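Local coordinates for LPS-assembly lipoprotein LptE (Acinetobacter baumannii, PDB 5TSE) that probably works with LptD to assemble lipopolysaccharide at the outer-membrane surface, binding lipopolysaccharide and being required for proper assembly of LptD, at residues T29-Y34 / Q127-Q132; N44-Y49 / D82-K87; E69-L74 / T95-Y100. One frame throughout, in Å; residues are numbered along the deposited sequence.

Contact 1. Residues T29-Y34 / Q127-Q132; sequences TQLKVY and QQITRQ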
loop_
_atom_site.group_PDB
_atom_site.type_symbol
_atom_site.label_atom_id
_atom_site.label_comp_id
_atom_site.label_asym_id
_atom_site.label_seq_id
_atom_site.Cartn_x
_atom_site.Cartn_y
_atom_site.Cartn_z
ATOM N N THR A 29 -0.767 -0.314 10.065
ATOM C CA THR A 29 -1.350 0.761 10.872
ATOM C C THR A 29 -2.117 1.757 9.997
ATOM O O THR A 29 -3.282 2.029 10.234
ATOM C CB THR A 29 -0.251 1.515 11.647
ATOM O OG1 THR A 29 0.457 0.594 12.489
ATOM C CG2 THR A 29 -0.854 2.656 12.499
ATOM N N GLN A 30 -1.454 2.257 8.966
ATOM C CA GLN A 30 -2.055 3.223 8.056
ATOM C C GLN A 30 -3.249 2.650 7.289
ATOM O O GLN A 30 -4.229 3.364 7.065
ATOM C CB GLN A 30 -0.996 3.801 7.103
ATOM C CG GLN A 30 0.157 4.475 7.840
ATOM C CD GLN A 30 -0.296 5.657 8.690
ATOM O OE1 GLN A 30 -0.496 6.764 8.187
ATOM N NE2 GLN A 30 -0.412 5.436 9.991
ATOM N N LEU A 31 -3.196 1.378 6.900
ATOM C CA LEU A 31 -4.342 0.785 6.196
ATOM C C LEU A 31 -5.564 0.781 7.060
ATOM O O LEU A 31 -6.661 1.036 6.573
ATOM C CB LEU A 31 -4.083 -0.652 5.763
ATOM C CG LEU A 31 -3.173 -0.855 4.578
ATOM C CD1 LEU A 31 -2.881 -2.342 4.393
ATOM C CD2 LEU A 31 -3.798 -0.238 3.336
ATOM N N LYS A 32 -5.372 0.490 8.342
ATOM C CA LYS A 32 -6.478 0.432 9.289
ATOM C C LYS A 32 -7.175 1.776 9.465
ATOM O O LYS A 32 -8.404 1.838 9.367
ATOM C CB LYS A 32 -6.017 -0.136 10.639
ATOM C CG LYS A 32 -5.746 -1.633 10.601
ATOM C CD LYS A 32 -5.264 -2.162 11.944
ATOM C CE LYS A 32 -5.076 -3.671 11.895
ATOM N NZ LYS A 32 -4.525 -4.215 13.163
ATOM N N VAL A 33 -6.410 2.846 9.702
ATOM C CA VAL A 33 -7.026 4.175 9.890
ATOM C C VAL A 33 -7.850 4.576 8.662
ATOM O O VAL A 33 -9.010 4.966 8.796
ATOM C CB VAL A 33 -6.011 5.295 10.272
ATOM C CG1 VAL A 33 -5.262 4.922 11.547
ATOM C CG2 VAL A 33 -5.014 5.587 9.160
ATOM N N TYR A 34 -7.271 4.412 7.474
ATOM C CA TYR A 34 -7.942 4.780 6.224
ATOM C C TYR A 34 -9.106 3.853 5.845
ATOM O O TYR A 34 -10.145 4.333 5.387
ATOM C CB TYR A 34 -6.928 4.931 5.066
ATOM C CG TYR A 34 -5.874 5.981 5.344
ATOM C CD1 TYR A 34 -6.242 7.282 5.689
ATOM C CD2 TYR A 34 -4.520 5.709 5.208
ATOM C CE1 TYR A 34 -5.300 8.263 5.937
ATOM C CE2 TYR A 34 -3.564 6.688 5.456
ATOM C CZ TYR A 34 -3.964 7.968 5.820
ATOM O OH TYR A 34 -3.041 8.970 6.062
ATOM N N GLN A 127 -3.381 5.019 1.203
ATOM C CA GLN A 127 -4.541 5.732 0.664
ATOM C C GLN A 127 -4.937 5.193 -0.719
ATOM O O GLN A 127 -6.122 5.036 -0.982
ATOM C CB GLN A 127 -4.290 7.259 0.638
ATOM C CG GLN A 127 -4.012 7.838 2.023
ATOM C CD GLN A 127 -3.903 9.362 2.055
ATOM O OE1 GLN A 127 -4.693 10.067 1.436
ATOM N NE2 GLN A 127 -2.942 9.870 2.821
ATOM N N GLN A 128 -3.967 4.881 -1.587
ATOM C CA GLN A 128 -4.299 4.316 -2.920
ATOM C C GLN A 128 -4.953 2.941 -2.798
ATOM O O GLN A 128 -5.878 2.623 -3.538
ATOM C CB GLN A 128 -3.077 4.148 -3.833
ATOM C CG GLN A 128 -2.376 5.408 -4.284
ATOM C CD GLN A 128 -1.187 5.070 -5.183
ATOM O OE1 GLN A 128 -1.341 4.462 -6.257
ATOM N NE2 GLN A 128 -0.008 5.457 -4.758
ATOM N N ILE A 129 -4.421 2.106 -1.914
ATOM C CA ILE A 129 -4.985 0.769 -1.701
ATOM C C ILE A 129 -6.420 0.916 -1.235
ATOM O O ILE A 129 -7.316 0.271 -1.754
ATOM C CB ILE A 129 -4.211 -0.018 -0.636
ATOM C CG1 ILE A 129 -2.796 -0.311 -1.141
ATOM C CG2 ILE A 129 -4.921 -1.326 -0.323
ATOM C CD1 ILE A 129 -1.842 -0.795 -0.065
ATOM N N THR A 130 -6.611 1.775 -0.247
ATOM C CA THR A 130 -7.921 2.030 0.308
ATOM C C THR A 130 -8.880 2.631 -0.739
ATOM O O THR A 130 -10.066 2.282 -0.782
ATOM C CB THR A 130 -7.784 2.933 1.540
ATOM O OG1 THR A 130 -7.052 2.222 2.547
ATOM C CG2 THR A 130 -9.118 3.307 2.082
ATOM N N ARG A 131 -8.349 3.503 -1.591
ATOM C CA ARG A 131 -9.131 4.137 -2.653
ATOM C C ARG A 131 -9.708 3.059 -3.567
ATOM O O ARG A 131 -10.925 2.982 -3.748
ATOM C CB ARG A 131 -8.245 5.075 -3.501
ATOM C CG ARG A 131 -8.980 6.011 -4.468
ATOM C CD ARG A 131 -9.599 7.236 -3.780
ATOM N NE ARG A 131 -8.587 8.172 -3.247
ATOM C CZ ARG A 131 -8.119 8.209 -1.985
ATOM N NH1 ARG A 131 -8.555 7.361 -1.042
ATOM N NH2 ARG A 131 -7.193 9.117 -1.655
ATOM N N GLN A 132 -8.839 2.211 -4.117
ATOM C CA GLN A 132 -9.290 1.177 -5.053
ATOM C C GLN A 132 -10.277 0.164 -4.492
ATOM O O GLN A 132 -11.041 -0.422 -5.256
ATOM C CB GLN A 132 -8.125 0.470 -5.744
ATOM C CG GLN A 132 -7.364 1.394 -6.692
ATOM C CD GLN A 132 -6.590 0.648 -7.759
ATOM O OE1 GLN A 132 -6.799 -0.543 -7.980
ATOM N NE2 GLN A 132 -5.732 1.360 -8.462
#
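The two helices that accompany the mixed sheet of LptE pack together here: Tyr-34 and Leu-31 of helix 25-37 meet Gln-127, Ile-129 and Thr-130 near the C-terminal end of helix 110-134. The short axes run 9.4 Å apart at closest approach, with a crossing angle of -42°, and the backbones come nearest at Tyr-34 and Thr-130. Gln-127 lies across the Tyr-34 ring. With CG beside the backbone N (chi1 -60°) and the chain extended beyond it, the glutamine sets its CG over one face in a CH-pi contact, 3.8 Å from the ring centroid and shifted toward the CE2 and CZ rim. CG2 of Val-33, from the same helix as the tyrosine, covers the opposite face over its centre, and the ring is thus held between two aliphatic groups. The glutamine amide is turned 43° from the ring plane, and Gln-127 NE2 comes to 3.4 Å from Tyr-34 OH. Both polar ends have a partner one turn back along helix 110-134: Asp-123 hydrogen-bonds the tyrosine hydroxyl through OD1 and reaches Gln-127 NE2 more weakly through OD2. At the root of the ring, Tyr-34 CB rests 3.7 Å from Thr-130 OG1. That hydroxyl is buried but not stranded, since it hydrogen-bonds to the carbonyl O of Ala-126 in its own helix. The threonine methyl, Thr-130 CG2, lies 3.6 Å from the carbonyl O of Tyr-34. The buried apolar part is Leu-31 against Ile-129. The two side chains cross at about a right angle, and a single leucine methyl does the touching: Leu-31 CD2 lies 4.0 Å from each of CB, CG2 and CD1 of Ile-129.

Contact 2. Residues N44-Y49 / D82-K87; sequences NDNDAY and DRQGNK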
loop_
_atom_site.group_PDB
_atom_site.type_symbol
_atom_site.label_atom_id
_atom_site.label_comp_id
_atom_site.label_asym_id
_atom_site.label_seq_id
_atom_site.Cartn_x
_atom_site.Cartn_y
_atom_site.Cartn_z
ATOM N N ASN A 44 -13.317 -10.422 11.626
ATOM C CA ASN A 44 -12.851 -11.798 11.490
ATOM C C ASN A 44 -14.065 -12.720 11.297
ATOM O O ASN A 44 -13.920 -13.942 11.298
ATOM C CB ASN A 44 -12.069 -12.230 12.732
ATOM C CG ASN A 44 -10.968 -11.252 13.097
ATOM O OD1 ASN A 44 -11.242 -10.089 13.406
ATOM N ND2 ASN A 44 -9.718 -11.722 13.103
ATOM N N ASP A 45 -15.255 -12.124 11.131
ATOM C CA ASP A 45 -16.504 -12.876 10.941
ATOM C C ASP A 45 -16.447 -13.697 9.662
ATOM O O ASP A 45 -15.818 -13.293 8.681
ATOM C CB ASP A 45 -17.715 -11.931 10.900
ATOM C CG ASP A 45 -17.912 -11.158 12.206
ATOM O OD1 ASP A 45 -17.321 -11.548 13.245
ATOM O OD2 ASP A 45 -18.672 -10.158 12.185
ATOM N N ASN A 46 -17.151 -14.827 9.661
ATOM C CA ASN A 46 -17.124 -15.752 8.527
ATOM C C ASN A 46 -17.619 -15.168 7.176
ATOM O O ASN A 46 -17.397 -15.774 6.128
ATOM C CB ASN A 46 -17.892 -17.036 8.888
ATOM C CG ASN A 46 -17.464 -18.238 8.056
ATOM O OD1 ASN A 46 -16.375 -18.255 7.466
ATOM N ND2 ASN A 46 -18.297 -19.273 8.047
ATOM N N ASP A 47 -18.274 -14.002 7.205
ATOM C CA ASP A 47 -18.749 -13.334 5.964
ATOM C C ASP A 47 -17.809 -12.203 5.484
ATOM O O ASP A 47 -18.038 -11.604 4.426
ATOM C CB ASP A 47 -20.160 -12.759 6.148
ATOM C CG ASP A 47 -20.205 -11.624 7.159
ATOM O OD1 ASP A 47 -19.322 -11.566 8.048
ATOM O OD2 ASP A 47 -21.130 -10.794 7.069
ATOM N N ALA A 48 -16.780 -11.899 6.276
ATOM C CA ALA A 48 -15.810 -10.843 5.934
ATOM C C ALA A 48 -14.828 -11.322 4.890
ATOM O O ALA A 48 -14.532 -12.497 4.823
ATOM C CB ALA A 48 -15.054 -10.401 7.176
ATOM N N TYR A 49 -14.330 -10.405 4.068
ATOM C CA TYR A 49 -13.347 -10.761 3.055
ATOM C C TYR A 49 -11.926 -10.595 3.619
ATOM O O TYR A 49 -11.740 -10.262 4.793
ATOM C CB TYR A 49 -13.587 -9.973 1.753
ATOM C CG TYR A 49 -14.864 -10.404 1.053
ATOM C CD1 TYR A 49 -14.878 -11.530 0.227
ATOM C CD2 TYR A 49 -16.062 -9.704 1.229
ATOM C CE1 TYR A 49 -16.039 -11.945 -0.407
ATOM C CE2 TYR A 49 -17.229 -10.109 0.593
ATOM C CZ TYR A 49 -17.211 -11.231 -0.225
ATOM O OH TYR A 49 -18.358 -11.649 -0.857
ATOM N N ASP A 82 -11.895 -14.300 -0.249
ATOM C CA ASP A 82 -12.887 -14.584 0.791
ATOM C C ASP A 82 -12.177 -15.453 1.830
ATOM O O ASP A 82 -11.028 -15.847 1.635
ATOM C CB ASP A 82 -14.141 -15.277 0.225
ATOM C CG ASP A 82 -13.849 -16.625 -0.403
ATOM O OD1 ASP A 82 -12.803 -17.226 -0.096
ATOM O OD2 ASP A 82 -14.686 -17.099 -1.197
ATOM N N ARG A 83 -12.867 -15.789 2.909
ATOM C CA ARG A 83 -12.260 -16.601 3.969
ATOM C C ARG A 83 -12.075 -18.096 3.644
ATOM O O ARG A 83 -11.546 -18.841 4.465
ATOM C CB ARG A 83 -13.014 -16.388 5.276
ATOM C CG ARG A 83 -12.874 -14.952 5.763
ATOM C CD ARG A 83 -13.700 -14.694 7.006
ATOM N NE ARG A 83 -13.328 -15.611 8.073
ATOM C CZ ARG A 83 -12.309 -15.441 8.911
ATOM N NH1 ARG A 83 -11.514 -14.371 8.833
ATOM N NH2 ARG A 83 -12.074 -16.363 9.836
ATOM N N GLN A 84 -12.490 -18.518 2.452
ATOM C CA GLN A 84 -12.311 -19.902 2.004
ATOM C C GLN A 84 -11.106 -20.051 1.053
ATOM O O GLN A 84 -10.813 -21.154 0.608
ATOM C CB GLN A 84 -13.590 -20.452 1.359
ATOM C CG GLN A 84 -14.720 -20.717 2.350
ATOM C CD GLN A 84 -15.350 -19.462 2.940
ATOM O OE1 GLN A 84 -15.464 -18.422 2.274
ATOM N NE2 GLN A 84 -15.809 -19.568 4.189
ATOM N N GLY A 85 -10.418 -18.943 0.761
ATOM C CA GLY A 85 -9.235 -18.946 -0.119
ATOM C C GLY A 85 -9.488 -18.570 -1.575
ATOM O O GLY A 85 -8.538 -18.423 -2.358
ATOM N N ASN A 86 -10.761 -18.400 -1.931
ATOM C CA ASN A 86 -11.147 -18.069 -3.299
ATOM C C ASN A 86 -10.780 -16.644 -3.647
ATOM O O ASN A 86 -11.172 -15.700 -2.954
ATOM C CB ASN A 86 -12.661 -18.229 -3.500
ATOM C CG ASN A 86 -13.165 -19.615 -3.135
ATOM O OD1 ASN A 86 -14.250 -19.759 -2.580
ATOM N ND2 ASN A 86 -12.367 -20.633 -3.422
ATOM N N LYS A 87 -10.036 -16.499 -4.735
ATOM C CA LYS A 87 -9.630 -15.206 -5.214
ATOM C C LYS A 87 -10.881 -14.569 -5.772
ATOM O O LYS A 87 -11.542 -15.181 -6.610
ATOM C CB LYS A 87 -8.579 -15.382 -6.308
ATOM C CG LYS A 87 -8.025 -14.088 -6.866
ATOM C CD LYS A 87 -6.971 -14.303 -7.946
ATOM C CE LYS A 87 -7.544 -14.912 -9.216
ATOM N NZ LYS A 87 -6.503 -15.010 -10.272
#
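Arg-83 reaches from the turn at 82-87 into the loop 44-49, and its side chain takes the largest share of the contact. CB points toward the other loop. Arg-83 CG lies 3.1 Å from the carbonyl O of Ala-48, and Arg-83 CD 3.0 Å from Asp-45 O. A bend at chi3 (57°) places NE, which passes near Asp-45 O at too poor an angle for a hydrogen bond. At the tip the guanidinium is covered on one face by Asn-44 O, 3.2 Å above the plane and over its centre, so the N-H groups do not point at this oxygen. The attraction is probably electrostatic, a positive group gathering carbonyl oxygens, without a directed bond. Beside it, Asn-46 OD1 approaches Gln-84 NE2 at 3.6 Å. Each loop is shaped by its own type I turn, Asp-45 to Ala-48 and Asp-82 to Gly-85. Asp-82 OD1 accepts from Gln-84 N, making an Asx turn, and from Asn-86 N just beyond the beta turn, the two arriving from opposite faces of the carboxylate plane. Asp-82 CB packs 3.8 Å from Tyr-49 CD1. The contact sits at the surface, at one end of the sheet: 44-49 leads into strand 49-64, the turn at 82-87 begins the connection from strand 68-81 to strand 92-101, and the Tyr-49 side chain also touches Leu-16 of strand 15-19 and Ile-80 of strand 68-81.

Contact 3. Residues E69-L74 / T95-Y100; sequences EVLLRL and TAARSY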
loop_
_atom_site.group_PDB
_atom_site.type_symbol
_atom_site.label_atom_id
_atom_site.label_comp_id
_atom_site.label_asym_id
_atom_site.label_seq_id
_atom_site.Cartn_x
_atom_site.Cartn_y
_atom_site.Cartn_z
ATOM N N GLU A 69 20.156 11.364 -8.096
ATOM C CA GLU A 69 18.885 11.350 -7.386
ATOM C C GLU A 69 18.572 10.061 -6.608
ATOM O O GLU A 69 18.697 8.954 -7.141
ATOM C CB GLU A 69 17.797 11.611 -8.430
ATOM C CG GLU A 69 16.364 11.514 -7.947
ATOM C CD GLU A 69 15.378 12.029 -8.984
ATOM O OE1 GLU A 69 15.583 13.160 -9.480
ATOM O OE2 GLU A 69 14.379 11.335 -9.267
ATOM N N VAL A 70 18.154 10.221 -5.355
ATOM C CA VAL A 70 17.764 9.097 -4.506
ATOM C C VAL A 70 16.247 8.980 -4.537
ATOM O O VAL A 70 15.564 9.885 -4.080
ATOM C CB VAL A 70 18.207 9.287 -3.044
ATOM C CG1 VAL A 70 17.696 8.140 -2.174
ATOM C CG2 VAL A 70 19.721 9.375 -2.955
ATOM N N LEU A 71 15.729 7.857 -5.048
ATOM C CA LEU A 71 14.292 7.634 -5.151
ATOM C C LEU A 71 13.828 6.491 -4.240
ATOM O O LEU A 71 14.301 5.356 -4.345
ATOM C CB LEU A 71 13.896 7.410 -6.612
ATOM C CG LEU A 71 12.407 7.176 -6.932
ATOM C CD1 LEU A 71 12.065 7.537 -8.360
ATOM C CD2 LEU A 71 11.947 5.757 -6.611
ATOM N N LEU A 72 12.891 6.819 -3.351
ATOM C CA LEU A 72 12.354 5.886 -2.374
ATOM C C LEU A 72 11.007 5.390 -2.878
ATOM O O LEU A 72 10.056 6.158 -2.975
ATOM C CB LEU A 72 12.226 6.591 -1.030
ATOM C CG LEU A 72 13.550 7.226 -0.539
ATOM C CD1 LEU A 72 13.319 8.152 0.635
ATOM C CD2 LEU A 72 14.590 6.178 -0.179
ATOM N N ARG A 73 10.936 4.113 -3.225
ATOM C CA ARG A 73 9.705 3.554 -3.740
ATOM C C ARG A 73 9.164 2.445 -2.873
ATOM O O ARG A 73 9.919 1.751 -2.208
ATOM C CB ARG A 73 9.949 2.972 -5.137
ATOM C CG ARG A 73 8.727 2.322 -5.790
ATOM C CD ARG A 73 8.979 1.837 -7.221
ATOM N NE ARG A 73 9.557 2.893 -8.035
ATOM C CZ ARG A 73 8.897 3.954 -8.501
ATOM N NH1 ARG A 73 7.603 4.152 -8.230
ATOM N NH2 ARG A 73 9.551 4.849 -9.231
ATOM N N LEU A 74 7.841 2.289 -2.918
ATOM C CA LEU A 74 7.162 1.183 -2.267
ATOM C C LEU A 74 6.160 0.652 -3.280
ATOM O O LEU A 74 5.376 1.398 -3.847
ATOM C CB LEU A 74 6.481 1.590 -0.960
ATOM C CG LEU A 74 5.814 0.453 -0.167
ATOM C CD1 LEU A 74 6.699 -0.782 -0.055
ATOM C CD2 LEU A 74 5.413 0.944 1.221
ATOM N N THR A 95 2.082 1.577 -6.659
ATOM C CA THR A 95 3.371 2.062 -6.250
ATOM C C THR A 95 3.323 3.529 -5.872
ATOM O O THR A 95 2.530 4.294 -6.411
ATOM C CB THR A 95 4.407 1.854 -7.379
ATOM O OG1 THR A 95 5.722 2.106 -6.887
ATOM C CG2 THR A 95 4.133 2.765 -8.582
ATOM N N ALA A 96 4.158 3.908 -4.920
ATOM C CA ALA A 96 4.254 5.304 -4.497
ATOM C C ALA A 96 5.725 5.611 -4.436
ATOM O O ALA A 96 6.528 4.717 -4.184
ATOM C CB ALA A 96 3.605 5.512 -3.142
ATOM N N ALA A 97 6.086 6.870 -4.654
ATOM C CA ALA A 97 7.477 7.242 -4.656
ATOM C C ALA A 97 7.726 8.719 -4.445
ATOM O O ALA A 97 6.931 9.552 -4.849
ATOM C CB ALA A 97 8.084 6.831 -5.989
ATOM N N ARG A 98 8.856 9.020 -3.820
ATOM C CA ARG A 98 9.316 10.383 -3.631
ATOM C C ARG A 98 10.822 10.344 -3.821
ATOM O O ARG A 98 11.461 9.332 -3.505
ATOM C CB ARG A 98 9.002 10.901 -2.227
ATOM C CG ARG A 98 7.537 11.057 -1.889
ATOM C CD ARG A 98 6.840 12.065 -2.784
ATOM N NE ARG A 98 5.483 12.331 -2.300
ATOM C CZ ARG A 98 4.415 11.569 -2.527
ATOM N NH1 ARG A 98 4.500 10.432 -3.219
ATOM N NH2 ARG A 98 3.237 11.933 -2.027
ATOM N N SER A 99 11.392 11.416 -4.360
ATOM C CA SER A 99 12.844 11.498 -4.541
ATOM C C SER A 99 13.371 12.885 -4.274
ATOM O O SER A 99 12.662 13.862 -4.442
ATOM C CB SER A 99 13.249 11.086 -5.957
ATOM O OG SER A 99 12.650 11.916 -6.925
ATOM N N TYR A 100 14.639 12.957 -3.878
ATOM C CA TYR A 100 15.311 14.223 -3.623
ATOM C C TYR A 100 16.665 14.228 -4.359
ATOM O O TYR A 100 17.165 13.175 -4.785
ATOM C CB TYR A 100 15.504 14.442 -2.114
ATOM C CG TYR A 100 16.443 13.465 -1.431
ATOM C CD1 TYR A 100 16.012 12.217 -1.036
ATOM C CD2 TYR A 100 17.761 13.811 -1.160
ATOM C CE1 TYR A 100 16.863 11.333 -0.401
ATOM C CE2 TYR A 100 18.626 12.924 -0.529
ATOM C CZ TYR A 100 18.164 11.689 -0.147
ATOM O OH TYR A 100 19.018 10.799 0.474
#
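Arg-73 sends CG anti to its backbone N (chi1 179°), and a bend at chi3 (-51°) swings NE so that the guanidinium can curl back over strand 95-100. There NH1 of Arg-73 donates to Thr-95 OG1 at 3.1 Å, nearly straight at 165° and in the guanidinium plane, while Ala-97 CB lies over one face, 3.5 Å from Arg-73 NH1. Thr-95 OG1 also hydrogen-bonds Thr-75 OG1 and donates to Leu-74 O from above the carbonyl plane; that oxygen receives Ala-96 N as well. These bonds lie at one end of the paired segments, within the antiparallel hairpin of strands 68-81 and 92-101, with Val-70/Tyr-100, Leu-72/Arg-98 and Leu-74/Ala-96 as hydrogen-bonded pairs. At the other end Ser-99 OG gives Glu-69 OE2 a weak bond of 3.0 Å. On the helix-facing side, Val-70 and Tyr-100 lie side by side, Val-70 CB to Tyr-100 CE1 3.6 Å, the phenol bonding Glu-114 of helix 110-134. Leu-74 and Val-70 meet that helix too, with the salt bridge from Arg-98 to its Asp-124 beside them. Chemically, backbone bonds join the strands, and Arg-73 to Thr-95 and, weakly, Ser-99 to Glu-69 add side-chain bonds.

How the contacts relate
Helix 110-134 brings contacts 1 and 3 together: it follows strand 92-101 in the chain and packs back on the sheet, and its far end receives helix 25-37. The two contacts, centres 19 Å apart, touch where Gln-128 NE2 lies 3.2 Å from Thr-95 O, a probable hydrogen bond, with the methyl of Ala-96 beside it. Contact 2 lies on the opposite side of the chain's centre from contact 3, their centres 34 Å apart, and its nearest atoms are about 9 Å from contact 1. Strand 68-81 nonetheless links contacts 2 and 3, carrying 69-74 and running on into the 82-87 turn. No ligand is present in the model, so the contacts cannot be related to a lipopolysaccharide site.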